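Local coordinates for protein disulfide isomerase (Salmonella enterica subsp. enterica serovar Typhimurium, PDB 3L9U) that probably forms disulfide bonds in other proteins by handing over its own, in a redox system with DsbI that serves AssT, at residues A[50-55]-A[192-197]. Residues are numbered along the deposited sequence; the frame is centred on the assembly and turned at random.
Sequences DKVADL and ELVREL
Arg-195 reaches from helix 187-198 to the turn after helix 45-52 and grips the carboxylate of Asp-54 end-on. NH1 of Arg-195 donates to Asp-54 OD1 at 2.9 Å, and NH2 of Arg-195 to Asp-54 OD2 at 3.1 Å. Both oxygens use their syn lone pairs, and the two planes lie only 13° apart, so this paired salt bridge fixes the guanidinium's rotation. Arg-195 NH1 also lies 3.1 Å from Lys-51 O. Over one guanidinium face sits Leu-55, whose CD1 lies 3.6 Å from Arg-195 CZ, a methyl centred above the flat group. The Arg-195 chain leaves its helix extended and then bends at chi3 (71°), which swings the charged end round to meet Asp-54. Beneath the bridge the contact turns apolar: Val-52 CG1 rests 3.7 Å from Arg-195 CG. The same Val-52 CG1 lies 3.9 Å from Val-194 CG1, the two valine side chains crossing at about a right angle. Leu-55 N bonds to Val-52 O at 2.8 Å, closing the turn that carries Asp-54. Further in, Val-194 packs on Val-173 and Ile-179 of the sheet, while Val-52 also touches Ala-191. A salt bridge at the surface over a buried valine pair thus joins the helix leading into strand 57-62 to the C-terminal helix, two helices on one face of the sheet, as in the thioredoxin fold.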
loop_
_atom_site.group_PDB
_atom_site.type_symbol
_atom_site.label_atom_id
_atom_site.label_comp_id
_atom_site.label_asym_id
_atom_site.label_seq_id
_atom_site.Cartn_x
_atom_site.Cartn_y
_atom_site.Cartn_z
ATOM N N ASP A 50 11.105 -4.266 -6.986
ATOM C CA ASP A 50 12.057 -4.114 -8.058
ATOM C C ASP A 50 12.373 -5.422 -8.738
ATOM O O ASP A 50 12.461 -5.494 -9.913
ATOM C CB ASP A 50 13.329 -3.501 -7.543
ATOM C CG ASP A 50 13.178 -2.050 -7.196
ATOM O OD1 ASP A 50 14.016 -1.556 -6.443
ATOM O OD2 ASP A 50 12.255 -1.368 -7.673
ATOM N N LYS A 51 12.563 -6.444 -7.951
ATOM C CA LYS A 51 12.902 -7.767 -8.478
ATOM C C LYS A 51 11.795 -8.392 -9.330
ATOM O O LYS A 51 12.072 -9.250 -10.165
ATOM C CB LYS A 51 13.283 -8.731 -7.353
ATOM C CG LYS A 51 14.653 -8.480 -6.745
ATOM C CD LYS A 51 14.873 -9.404 -5.559
ATOM C CE LYS A 51 16.249 -9.218 -4.957
ATOM N NZ LYS A 51 17.331 -9.595 -5.919
ATOM N N VAL A 52 10.550 -7.974 -9.126
ATOM C CA VAL A 52 9.440 -8.575 -9.861
ATOM C C VAL A 52 8.763 -7.610 -10.838
ATOM O O VAL A 52 7.726 -7.929 -11.415
ATOM C CB VAL A 52 8.382 -9.174 -8.903
ATOM C CG1 VAL A 52 9.035 -10.184 -7.977
ATOM C CG2 VAL A 52 7.688 -8.076 -8.096
ATOM N N ALA A 53 9.366 -6.441 -11.029
ATOM C CA ALA A 53 8.746 -5.359 -11.794
ATOM C C ALA A 53 8.573 -5.708 -13.270
ATOM O O ALA A 53 7.774 -5.090 -13.974
ATOM C CB ALA A 53 9.567 -4.072 -11.638
ATOM N N ASP A 54 9.315 -6.712 -13.728
ATOM C CA ASP A 54 9.187 -7.191 -15.098
ATOM C C ASP A 54 7.935 -8.046 -15.285
ATOM O O ASP A 54 7.528 -8.311 -16.417
ATOM C CB ASP A 54 10.429 -7.989 -15.513
ATOM C CG ASP A 54 10.684 -9.195 -14.616
ATOM O OD1 ASP A 54 10.803 -9.020 -13.389
ATOM O OD2 ASP A 54 10.791 -10.323 -15.143
ATOM N N LEU A 55 7.330 -8.467 -14.176
ATOM C CA LEU A 55 6.176 -9.373 -14.214
ATOM C C LEU A 55 4.896 -8.744 -13.658
ATOM O O LEU A 55 3.817 -8.909 -14.233
ATOM C CB LEU A 55 6.468 -10.662 -13.436
ATOM C CG LEU A 55 7.358 -11.747 -14.032
ATOM C CD1 LEU A 55 7.478 -12.902 -13.041
ATOM C CD2 LEU A 55 6.792 -12.229 -15.355
ATOM N N GLU A 192 10.923 -14.529 -5.381
ATOM C CA GLU A 192 10.636 -15.755 -6.130
ATOM C C GLU A 192 9.229 -16.282 -5.852
ATOM O O GLU A 192 8.573 -16.818 -6.742
ATOM C CB GLU A 192 11.696 -16.822 -5.856
ATOM C CG GLU A 192 13.027 -16.480 -6.474
ATOM C CD GLU A 192 12.931 -16.238 -7.972
ATOM O OE1 GLU A 192 12.236 -17.021 -8.663
ATOM O OE2 GLU A 192 13.555 -15.263 -8.455
ATOM N N LEU A 193 8.765 -16.121 -4.617
ATOM C CA LEU A 193 7.393 -16.482 -4.267
ATOM C C LEU A 193 6.404 -15.678 -5.112
ATOM O O LEU A 193 5.468 -16.232 -5.703
ATOM C CB LEU A 193 7.149 -16.249 -2.776
ATOM C CG LEU A 193 5.712 -16.401 -2.278
ATOM C CD1 LEU A 193 5.120 -17.773 -2.642
ATOM C CD2 LEU A 193 5.658 -16.149 -0.777
ATOM N N VAL A 194 6.608 -14.367 -5.167
ATOM C CA VAL A 194 5.766 -13.521 -6.014
ATOM C C VAL A 194 5.807 -13.963 -7.484
ATOM O O VAL A 194 4.764 -14.044 -8.133
ATOM C CB VAL A 194 6.141 -12.023 -5.884
ATOM C CG1 VAL A 194 5.425 -11.177 -6.952
ATOM C CG2 VAL A 194 5.831 -11.531 -4.455
ATOM N N ARG A 195 6.999 -14.256 -8.010
ATOM C CA ARG A 195 7.115 -14.665 -9.411
ATOM C C ARG A 195 6.390 -15.981 -9.668
ATOM O O ARG A 195 5.733 -16.153 -10.695
ATOM C CB ARG A 195 8.581 -14.773 -9.832
ATOM C CG ARG A 195 9.360 -13.481 -9.662
ATOM C CD ARG A 195 10.815 -13.646 -10.069
ATOM N NE ARG A 195 10.940 -13.785 -11.512
ATOM C CZ ARG A 195 11.009 -12.766 -12.362
ATOM N NH1 ARG A 195 10.974 -11.513 -11.917
ATOM N NH2 ARG A 195 11.115 -13.001 -13.662
ATOM N N GLU A 196 6.506 -16.908 -8.727
ATOM C CA GLU A 196 5.818 -18.193 -8.828
ATOM C C GLU A 196 4.298 -18.005 -8.835
ATOM O O GLU A 196 3.581 -18.612 -9.642
ATOM C CB GLU A 196 6.239 -19.080 -7.653
ATOM C CG GLU A 196 5.613 -20.464 -7.624
ATOM C CD GLU A 196 6.388 -21.414 -6.723
ATOM O OE1 GLU A 196 7.604 -21.594 -6.957
ATOM O OE2 GLU A 196 5.787 -21.979 -5.781
ATOM N N LEU A 197 3.802 -17.159 -7.940
ATOM C CA LEU A 197 2.365 -16.929 -7.847
ATOM C C LEU A 197 1.846 -16.194 -9.077
ATOM O O LEU A 197 0.726 -16.441 -9.538
ATOM C CB LEU A 197 2.042 -16.122 -6.588
ATOM C CG LEU A 197 2.330 -16.851 -5.272
ATOM C CD1 LEU A 197 2.096 -15.940 -4.074
ATOM C CD2 LEU A 197 1.489 -18.129 -5.170
#